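Local structure of agglutinin alpha chain (Artocarpus integer, 4R6R) at residues E22-D27 / V80-T85; N74-V79 / G121-Y126; V114-S119 / F127-S132. The protein binds D-galactose and the T-antigen disaccharide Gal-beta1,3-GalNAc, recognises human IgA-1 and stimulates distinct T- and B-cell functions. One frame throughout, in Å; residues are numbered along the deposited sequence.

Contact 1: E22-D27 / V80-T85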
loop_
_atom_site.group_PDB
_atom_site.type_symbol
_atom_site.label_atom_id
_atom_site.label_comp_id
_atom_site.label_asym_id
_atom_site.label_seq_id
_atom_site.Cartn_x
_atom_site.Cartn_y
_atom_site.Cartn_z
ATOM N N GLU A 22 13.834 33.005 -17.819
ATOM C CA GLU A 22 14.820 32.763 -18.834
ATOM C C GLU A 22 15.650 31.558 -18.569
ATOM O O GLU A 22 16.400 31.139 -19.479
ATOM C CB GLU A 22 15.744 33.962 -19.084
ATOM C CG GLU A 22 14.945 35.200 -19.544
ATOM C CD GLU A 22 15.813 36.351 -19.998
ATOM O OE1 GLU A 22 17.054 36.190 -19.920
ATOM O OE2 GLU A 22 15.271 37.428 -20.368
ATOM N N THR A 23 15.512 30.925 -17.388
ATOM C CA THR A 23 16.398 29.761 -17.140
ATOM C C THR A 23 15.609 28.517 -16.737
ATOM O O THR A 23 15.338 27.681 -17.590
ATOM C CB THR A 23 17.497 30.093 -16.118
ATOM O OG1 THR A 23 16.942 30.649 -14.924
ATOM C CG2 THR A 23 18.475 31.174 -16.718
ATOM N N ALA A 24 15.310 28.402 -15.454
ATOM C CA ALA A 24 14.795 27.131 -14.931
ATOM C C ALA A 24 14.230 27.356 -13.505
ATOM O O ALA A 24 14.187 28.504 -12.982
ATOM C CB ALA A 24 15.942 26.099 -14.924
ATOM N N ILE A 25 13.818 26.231 -12.884
ATOM C CA ILE A 25 13.390 26.253 -11.495
ATOM C C ILE A 25 14.588 26.403 -10.585
ATOM O O ILE A 25 15.667 25.801 -10.809
ATOM C CB ILE A 25 12.626 24.926 -11.159
ATOM C CG1 ILE A 25 11.484 24.715 -12.159
ATOM C CG2 ILE A 25 12.245 24.836 -9.672
ATOM C CD1 ILE A 25 10.370 25.757 -11.968
ATOM N N GLY A 26 14.426 27.205 -9.560
ATOM C CA GLY A 26 15.369 27.465 -8.521
ATOM C C GLY A 26 15.054 26.776 -7.195
ATOM O O GLY A 26 15.334 25.570 -7.057
ATOM N N ASP A 27 14.551 27.533 -6.224
ATOM C CA ASP A 27 14.362 26.996 -4.869
ATOM C C ASP A 27 13.070 26.122 -4.879
ATOM O O ASP A 27 12.157 26.302 -5.748
ATOM C CB ASP A 27 14.010 28.135 -3.920
ATOM C CG ASP A 27 15.111 29.226 -3.797
ATOM O OD1 ASP A 27 16.250 28.998 -4.119
ATOM O OD2 ASP A 27 14.762 30.292 -3.261
ATOM N N VAL A 80 18.729 20.375 -16.535
ATOM C CA VAL A 80 17.984 20.799 -15.298
ATOM C C VAL A 80 16.472 20.772 -15.586
ATOM O O VAL A 80 16.070 20.558 -16.710
ATOM C CB VAL A 80 18.453 22.208 -14.802
ATOM C CG1 VAL A 80 19.969 22.175 -14.509
ATOM C CG2 VAL A 80 18.170 23.274 -15.850
ATOM N N VAL A 81 15.656 20.914 -14.536
ATOM C CA VAL A 81 14.231 21.005 -14.696
ATOM C C VAL A 81 13.938 22.489 -14.996
ATOM O O VAL A 81 14.054 23.356 -14.132
ATOM C CB VAL A 81 13.546 20.578 -13.400
ATOM C CG1 VAL A 81 12.022 20.702 -13.529
ATOM C CG2 VAL A 81 13.977 19.147 -13.128
ATOM N N ARG A 82 13.662 22.738 -16.268
ATOM C CA ARG A 82 13.420 24.084 -16.762
ATOM C C ARG A 82 12.021 24.639 -16.424
ATOM O O ARG A 82 11.895 25.841 -16.236
ATOM C CB ARG A 82 13.636 24.171 -18.270
ATOM C CG ARG A 82 15.123 23.911 -18.603
ATOM C CD ARG A 82 15.533 24.478 -19.943
ATOM N NE ARG A 82 15.686 25.938 -19.762
ATOM C CZ ARG A 82 15.863 26.784 -20.776
ATOM N NH1 ARG A 82 15.917 26.326 -22.038
ATOM N NH2 ARG A 82 15.972 28.053 -20.532
ATOM N N SER A 83 10.972 23.782 -16.304
ATOM C CA SER A 83 9.671 24.265 -15.939
ATOM C C SER A 83 8.945 23.173 -15.188
ATOM O O SER A 83 9.225 22.003 -15.350
ATOM C CB SER A 83 8.873 24.639 -17.216
ATOM O OG SER A 83 7.577 25.094 -17.030
ATOM N N LEU A 84 7.989 23.633 -14.407
ATOM C CA LEU A 84 7.005 22.748 -13.712
ATOM C C LEU A 84 5.638 23.349 -13.835
ATOM O O LEU A 84 5.428 24.589 -13.737
ATOM C CB LEU A 84 7.305 22.619 -12.223
ATOM C CG LEU A 84 8.584 21.864 -11.924
ATOM C CD1 LEU A 84 8.979 22.037 -10.446
ATOM C CD2 LEU A 84 8.385 20.368 -12.225
ATOM N N THR A 85 4.673 22.451 -13.971
ATOM C CA THR A 85 3.235 22.783 -13.869
ATOM C C THR A 85 2.563 21.778 -12.967
ATOM O O THR A 85 2.837 20.575 -13.055
ATOM C CB THR A 85 2.570 22.697 -15.254
ATOM O OG1 THR A 85 3.247 23.630 -16.115
ATOM C CG2 THR A 85 1.051 23.032 -15.159
#
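Thr23 turns its carbonyl oxygen toward the guanidinium of Arg82, which holds it side-on with two nitrogens: NE reaches Thr23 O at 2.8 Å, and NH2 comes to a lone pair of this oxygen at 3.0 Å, with a more bent bond of 139°. Arg82 starts away from the segment 22-27, and its chain bends at chi3 (76°), which puts NE where it can close the grip. The CA atoms of the two segments come nearest at Ala24 and Arg82. Ala24 CB packs against Val80 CG2 at 3.7 Å, and the CA-H of Ala24 points at Arg82 O. Ile25 then donates from its N to Val81 O, a nearly straight bond of 3.1 Å, while its side chain crosses that of Leu84 at about a right angle, CG1 against CD1 at 4.0 Å. The axes of the strand parts 25-27 and 80-85 run 95° apart, so this is no edge pairing but a junction between two sheets of the beta-prism fold of the jacalin family. Arg82 and Ser83 also form a classic beta bulge against the strand 65-75. The chemistry implies a loop anchored through its backbone: one cationic group clamps one carbonyl, which it would be expected to polarise, and a buried apolar cluster follows directly behind.

Contact 2: N74-V79 / G121-Y126. With 147 (4-nitrophenyl beta-D-galactopyranoside), chain I; EDO (1,2-ethanediol), chain L.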
loop_
_atom_site.group_PDB
_atom_site.type_symbol
_atom_site.label_atom_id
_atom_site.label_comp_id
_atom_site.label_asym_id
_atom_site.label_seq_id
_atom_site.Cartn_x
_atom_site.Cartn_y
_atom_site.Cartn_z
ATOM N N ASN A 74 18.838 21.988 -21.245
ATOM C CA ASN A 74 20.120 22.636 -21.004
ATOM C C ASN A 74 19.987 24.015 -20.454
ATOM O O ASN A 74 19.217 24.877 -20.988
ATOM C CB ASN A 74 20.853 22.760 -22.340
ATOM N N VAL A 75 20.669 24.250 -19.343
ATOM C CA VAL A 75 20.977 25.609 -18.922
ATOM C C VAL A 75 22.452 25.640 -18.495
ATOM O O VAL A 75 22.862 24.868 -17.666
ATOM C CB VAL A 75 20.105 26.087 -17.720
ATOM C CG1 VAL A 75 20.508 27.520 -17.353
ATOM C CG2 VAL A 75 18.615 26.047 -18.074
ATOM N N SER A 76 23.265 26.536 -19.104
ATOM C CA SER A 76 24.696 26.693 -18.755
ATOM C C SER A 76 25.431 25.347 -18.891
ATOM O O SER A 76 26.399 25.066 -18.183
ATOM C CB SER A 76 24.875 27.349 -17.383
ATOM O OG SER A 76 24.379 28.672 -17.403
ATOM N N GLY A 77 24.895 24.505 -19.770
ATOM C CA GLY A 77 25.484 23.177 -20.056
ATOM C C GLY A 77 25.179 22.088 -19.022
ATOM O O GLY A 77 25.893 21.071 -18.922
ATOM N N TYR A 78 24.145 22.311 -18.221
ATOM C CA TYR A 78 23.674 21.307 -17.245
ATOM C C TYR A 78 22.254 20.956 -17.681
ATOM O O TYR A 78 21.478 21.841 -18.153
ATOM C CB TYR A 78 23.605 21.924 -15.858
ATOM C CG TYR A 78 24.960 22.261 -15.267
ATOM C CD1 TYR A 78 25.752 21.255 -14.704
ATOM C CD2 TYR A 78 25.456 23.558 -15.310
ATOM C CE1 TYR A 78 27.016 21.548 -14.162
ATOM C CE2 TYR A 78 26.701 23.862 -14.763
ATOM C CZ TYR A 78 27.470 22.850 -14.196
ATOM O OH TYR A 78 28.718 23.112 -13.651
ATOM N N VAL A 79 21.920 19.680 -17.558
ATOM C CA VAL A 79 20.506 19.295 -17.759
ATOM C C VAL A 79 19.756 19.533 -16.453
ATOM O O VAL A 79 20.171 19.073 -15.403
ATOM C CB VAL A 79 20.374 17.791 -18.128
ATOM C CG1 VAL A 79 18.892 17.386 -18.215
ATOM C CG2 VAL A 79 21.177 17.464 -19.397
ATOM N N GLY A 121 21.275 22.648 -7.563
ATOM C CA GLY A 121 22.590 23.342 -7.639
ATOM C C GLY A 121 22.288 24.815 -7.939
ATOM O O GLY A 121 21.581 25.510 -7.179
ATOM N N TYR A 122 22.741 25.343 -9.099
ATOM C CA TYR A 122 22.204 26.665 -9.534
ATOM C C TYR A 122 20.683 26.514 -9.766
ATOM O O TYR A 122 19.893 27.457 -9.546
ATOM C CB TYR A 122 22.905 27.116 -10.850
ATOM C CG TYR A 122 24.306 27.719 -10.647
ATOM C CD1 TYR A 122 25.063 27.433 -9.542
ATOM C CD2 TYR A 122 24.779 28.677 -11.541
ATOM C CE1 TYR A 122 26.323 27.980 -9.337
ATOM C CE2 TYR A 122 26.028 29.273 -11.330
ATOM C CZ TYR A 122 26.772 28.904 -10.239
ATOM O OH TYR A 122 28.015 29.475 -10.008
ATOM N N TRP A 123 20.324 25.367 -10.353
ATOM C CA TRP A 123 18.883 25.086 -10.663
ATOM C C TRP A 123 18.515 23.703 -10.098
ATOM O O TRP A 123 19.368 22.901 -9.700
ATOM C CB TRP A 123 18.536 25.188 -12.163
ATOM C CG TRP A 123 18.990 26.526 -12.643
ATOM C CD1 TRP A 123 18.381 27.759 -12.411
ATOM C CD2 TRP A 123 20.266 26.813 -13.317
ATOM N NE1 TRP A 123 19.190 28.767 -12.929
ATOM C CE2 TRP A 123 20.312 28.242 -13.496
ATOM C CE3 TRP A 123 21.352 26.038 -13.734
ATOM C CZ2 TRP A 123 21.418 28.892 -14.104
ATOM C CZ3 TRP A 123 22.435 26.695 -14.386
ATOM C CH2 TRP A 123 22.452 28.079 -14.544
ATOM N N LEU A 124 17.196 23.418 -10.107
ATOM C CA LEU A 124 16.687 22.087 -9.787
ATOM C C LEU A 124 17.240 21.132 -10.865
ATOM O O LEU A 124 16.890 21.203 -12.024
ATOM C CB LEU A 124 15.154 22.123 -9.810
ATOM C CG LEU A 124 14.449 20.753 -9.493
ATOM C CD1 LEU A 124 14.842 20.201 -8.140
ATOM C CD2 LEU A 124 12.921 20.977 -9.625
ATOM N N ASP A 125 18.079 20.214 -10.418
ATOM C CA ASP A 125 18.724 19.286 -11.342
ATOM C C ASP A 125 17.821 18.142 -11.720
ATOM O O ASP A 125 17.757 17.773 -12.871
ATOM C CB ASP A 125 19.999 18.691 -10.704
ATOM C CG ASP A 125 21.013 19.771 -10.256
ATOM O OD1 ASP A 125 21.340 20.593 -11.142
ATOM O OD2 ASP A 125 21.396 19.810 -9.053
ATOM N N TYR A 126 17.113 17.593 -10.711
ATOM C CA TYR A 126 16.273 16.433 -10.976
ATOM C C TYR A 126 15.410 16.350 -9.739
ATOM O O TYR A 126 15.741 16.892 -8.669
ATOM C CB TYR A 126 17.088 15.107 -11.267
ATOM C CG TYR A 126 17.986 14.684 -10.176
ATOM C CD1 TYR A 126 17.505 14.063 -9.017
ATOM C CD2 TYR A 126 19.394 14.881 -10.296
ATOM C CE1 TYR A 126 18.366 13.711 -7.981
ATOM C CE2 TYR A 126 20.260 14.524 -9.272
ATOM C CZ TYR A 126 19.760 13.936 -8.129
ATOM O OH TYR A 126 20.647 13.580 -7.130
HETATM C C1 147 I . 26.270 23.517 -10.291
HETATM C C2 147 I . 26.628 22.109 -9.740
HETATM O O2 147 I . 28.054 21.927 -9.508
HETATM C C3 147 I . 26.130 20.998 -10.681
HETATM O O3 147 I . 26.312 19.733 -10.010
HETATM C C4 147 I . 24.591 21.257 -11.018
HETATM O O4 147 I . 23.934 21.089 -9.779
HETATM C C5 147 I . 24.409 22.761 -11.534
HETATM C C6 147 I . 23.054 23.062 -12.214
HETATM O O6 147 I . 21.987 23.245 -11.260
HETATM O O5 147 I . 24.791 23.711 -10.504
HETATM O O1 147 I . 26.891 24.480 -9.404
HETATM C C1 EDO L . 22.169 31.353 -19.564
HETATM O O1 EDO L . 23.129 30.331 -19.225
HETATM C C2 EDO L . 21.985 32.300 -18.382
HETATM O O2 EDO L . 22.098 31.559 -17.160
HETATM O O HOH W 1 22.160 19.456 -13.519
#
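Asp125 OD1 collects several donors, and through one of them it reaches Val79: a water gives one proton to OD1 and the other to Val79 O, both at 2.8 Å. The galactose O6 also donates to OD1, at 2.7 Å, and itself accepts from Trp123 N at 2.8 Å. Galactose O4 lies within weak bonding distance of both OD1 and OD2, and which accepts its proton is not settled. Ser119 OG bonds Asp125 OD2, a second-shell bond consistent with holding the carboxylate in place. Tyr122 N points almost straight at the ring oxygen O5 (3.0 Å, 171°). From the segment 74-79, Tyr78 offers a ring face instead: galactose C5 sits 3.6 Å above its plane, over the centre. The sugar is thus wedged between an aromatic ring on one segment and two backbone N-H groups and a carboxylate on the other. This is the galactose pocket of the jacalin lectins, built from loops and adjoining strand ends at one end of the beta-prism and completed by Gly1, whose N bonds the ligand. Tyr78 closes the type I' turn that starts at Val75, within the IgA-binding region, and it is this residue of the turn that meets the sugar. The indole of Trp123 touches galactose C6 through CE3, at 3.8 Å, and packs on the turn through its six-membered ring. Val75 CG1, anti to its backbone N (chi1 180°), makes a CH-pi contact 3.5 Å from that ring's centroid, only 14° off the normal, while Tyr122 CB covers the opposite face.

Contact 3: V114-S119 / F127-S132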
loop_
_atom_site.group_PDB
_atom_site.type_symbol
_atom_site.label_atom_id
_atom_site.label_comp_id
_atom_site.label_asym_id
_atom_site.label_seq_id
_atom_site.Cartn_x
_atom_site.Cartn_y
_atom_site.Cartn_z
ATOM N N VAL A 114 3.070 12.258 -2.089
ATOM C CA VAL A 114 3.283 12.417 -0.631
ATOM C C VAL A 114 4.679 12.818 -0.225
ATOM O O VAL A 114 4.983 12.872 0.973
ATOM C CB VAL A 114 2.796 11.181 0.166
ATOM C CG1 VAL A 114 1.247 11.017 0.011
ATOM C CG2 VAL A 114 3.570 9.932 -0.262
ATOM N N GLY A 115 5.558 13.150 -1.194
ATOM C CA GLY A 115 6.923 13.464 -0.860
ATOM C C GLY A 115 7.679 13.782 -2.102
ATOM O O GLY A 115 7.345 13.329 -3.206
ATOM N N PHE A 116 8.730 14.589 -1.921
ATOM C CA PHE A 116 9.676 14.952 -3.001
ATOM C C PHE A 116 11.102 14.693 -2.546
ATOM O O PHE A 116 11.429 14.856 -1.373
ATOM C CB PHE A 116 9.546 16.422 -3.395
ATOM C CG PHE A 116 8.274 16.778 -4.091
ATOM C CD1 PHE A 116 7.126 17.163 -3.359
ATOM C CD2 PHE A 116 8.174 16.769 -5.472
ATOM C CE1 PHE A 116 5.890 17.505 -3.960
ATOM C CE2 PHE A 116 6.937 17.143 -6.084
ATOM C CZ PHE A 116 5.784 17.505 -5.360
ATOM N N LYS A 117 11.943 14.340 -3.504
ATOM C CA LYS A 117 13.381 14.285 -3.274
ATOM C C LYS A 117 13.994 14.765 -4.591
ATOM O O LYS A 117 13.338 14.782 -5.658
ATOM C CB LYS A 117 13.896 12.880 -2.896
ATOM C CG LYS A 117 13.452 11.807 -3.916
ATOM C CD LYS A 117 13.763 10.358 -3.520
ATOM C CE LYS A 117 15.255 10.168 -3.445
ATOM N NZ LYS A 117 15.857 10.142 -4.809
ATOM N N GLY A 118 15.283 15.122 -4.536
ATOM C CA GLY A 118 15.898 15.637 -5.748
ATOM C C GLY A 118 17.253 16.222 -5.460
ATOM O O GLY A 118 17.908 15.870 -4.491
ATOM N N SER A 119 17.655 17.173 -6.309
ATOM C CA SER A 119 18.947 17.845 -6.099
ATOM C C SER A 119 18.838 19.234 -6.732
ATOM O O SER A 119 18.223 19.365 -7.784
ATOM C CB SER A 119 20.024 17.050 -6.860
ATOM O OG SER A 119 21.278 17.707 -6.748
ATOM N N PHE A 127 14.326 15.573 -9.891
ATOM C CA PHE A 127 13.499 15.246 -8.721
ATOM C C PHE A 127 12.731 13.968 -8.964
ATOM O O PHE A 127 12.612 13.498 -10.115
ATOM C CB PHE A 127 12.501 16.386 -8.385
ATOM C CG PHE A 127 11.319 16.467 -9.322
ATOM C CD1 PHE A 127 11.439 16.993 -10.597
ATOM C CD2 PHE A 127 10.056 15.991 -8.965
ATOM C CE1 PHE A 127 10.361 17.004 -11.493
ATOM C CE2 PHE A 127 8.978 16.088 -9.816
ATOM C CZ PHE A 127 9.100 16.540 -11.120
ATOM N N SER A 128 12.324 13.373 -7.835
ATOM C CA SER A 128 11.438 12.209 -7.840
ATOM C C SER A 128 10.297 12.476 -6.876
ATOM O O SER A 128 10.371 13.377 -6.031
ATOM C CB SER A 128 12.178 10.980 -7.412
ATOM O OG SER A 128 13.304 10.722 -8.283
ATOM N N MET A 129 9.235 11.653 -6.951
ATOM C CA MET A 129 8.051 11.811 -6.123
ATOM C C MET A 129 7.692 10.473 -5.452
ATOM O O MET A 129 7.719 9.406 -6.089
ATOM C CB MET A 129 6.900 12.278 -6.950
ATOM C CG MET A 129 7.165 13.701 -7.512
ATOM S SD MET A 129 5.801 14.401 -8.410
ATOM C CE MET A 129 5.862 13.467 -9.919
ATOM N N TYR A 130 7.406 10.561 -4.166
ATOM C CA TYR A 130 6.838 9.444 -3.422
ATOM C C TYR A 130 5.377 9.467 -3.700
ATOM O O TYR A 130 4.722 10.513 -3.674
ATOM C CB TYR A 130 6.957 9.736 -1.929
ATOM C CG TYR A 130 8.377 9.634 -1.429
ATOM C CD1 TYR A 130 9.308 10.726 -1.572
ATOM C CD2 TYR A 130 8.823 8.523 -0.719
ATOM C CE1 TYR A 130 10.617 10.656 -1.054
ATOM C CE2 TYR A 130 10.103 8.458 -0.167
ATOM C CZ TYR A 130 11.005 9.539 -0.323
ATOM O OH TYR A 130 12.237 9.429 0.220
ATOM N N LEU A 131 4.799 8.264 -4.014
ATOM C CA LEU A 131 3.333 8.131 -4.256
ATOM C C LEU A 131 2.748 7.128 -3.272
ATOM O O LEU A 131 3.420 6.113 -2.917
ATOM C CB LEU A 131 3.052 7.523 -5.650
ATOM C CG LEU A 131 3.663 8.318 -6.817
ATOM C CD1 LEU A 131 3.376 7.599 -8.162
ATOM C CD2 LEU A 131 3.122 9.730 -6.840
ATOM N N SER A 132 1.498 7.430 -2.866
ATOM C CA SER A 132 0.792 6.515 -1.965
ATOM C C SER A 132 -0.687 6.589 -2.216
ATOM O O SER A 132 -1.199 7.550 -2.759
ATOM C CB SER A 132 1.167 6.894 -0.520
ATOM O OG SER A 132 0.638 5.866 0.386
HETATM O O HOH W 2 15.376 12.228 -7.158
#
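Val114 and Tyr130 begin a run of backbone hydrogen bonds between two antiparallel strands, Val114 N giving to Tyr130 O at 2.9 Å. Tyr130 N donates to Gly115 O, and Lys117 and Ser128 form a hydrogen-bonded pair through Lys117 N to Ser128 O (3.1 Å) and Ser128 N to Lys117 O (2.8 Å). CA-H...O contacts fill the intervals, the closest from Phe127 CA to Lys117 O at 3.1 Å. Gly115 N, in contrast, is buried with no partner in the model.

Apolar contacts occupy one face of the pair. Phe116, Phe127 and Met129 point the same way. Phe127 CD2 comes up to the edge of the Phe116 ring, 4.0 Å from its CD2, and Met129 CG lies 3.7 Å from Phe116 CE2. An extended chi2 (-176°) sets Met129 SD beside Phe116, where it makes an oblique Met-aromatic contact. On the other face, the Lys117 and Tyr130 side chains cross at about a right angle, CD of the lysine 4.0 Å from CE1 of the tyrosine, and Gly115, having no side chain, lets the ring edge settle against its backbone.

A water joins Lys117 NZ to Ser128 OG. The lysine also forms a salt bridge, and the serine a hydrogen bond, with Glu109 of the second subunit; Tyr130 OH bonds Asp5.

The hairpin of strands 110-120 and 124-132 continues the sheet that begins with strand 2-5, and on its other flank a strand of a bound peptide chain, consistent with the beta chain, pairs with Phe127, Met129, Tyr130 and Leu131, while Phe116 meets Phe28 edge-to-face.

How the contacts relate
Followed from the N terminus, the chain first closes a loop at contact 1, where the start of strand 25-34 meets strand 78-88 and two sheets of the prism are joined. Contact 2 opens before that loop closes, so the two cross, and it brings the turn at 75-78 and residues 121-126 together at the sugar. Contact 3 is a local hairpin whose segments alternate with those of contact 2, yet it follows contact 1 in series. Leu124 ties the first two together, its N bonding Ile25 O and its O bonding Val81 N, while strand 124-132 runs from the ligand site along the edge of the sheet with 110-120, and Phe127 packs across to Leu84 of the sheet holding 78-88.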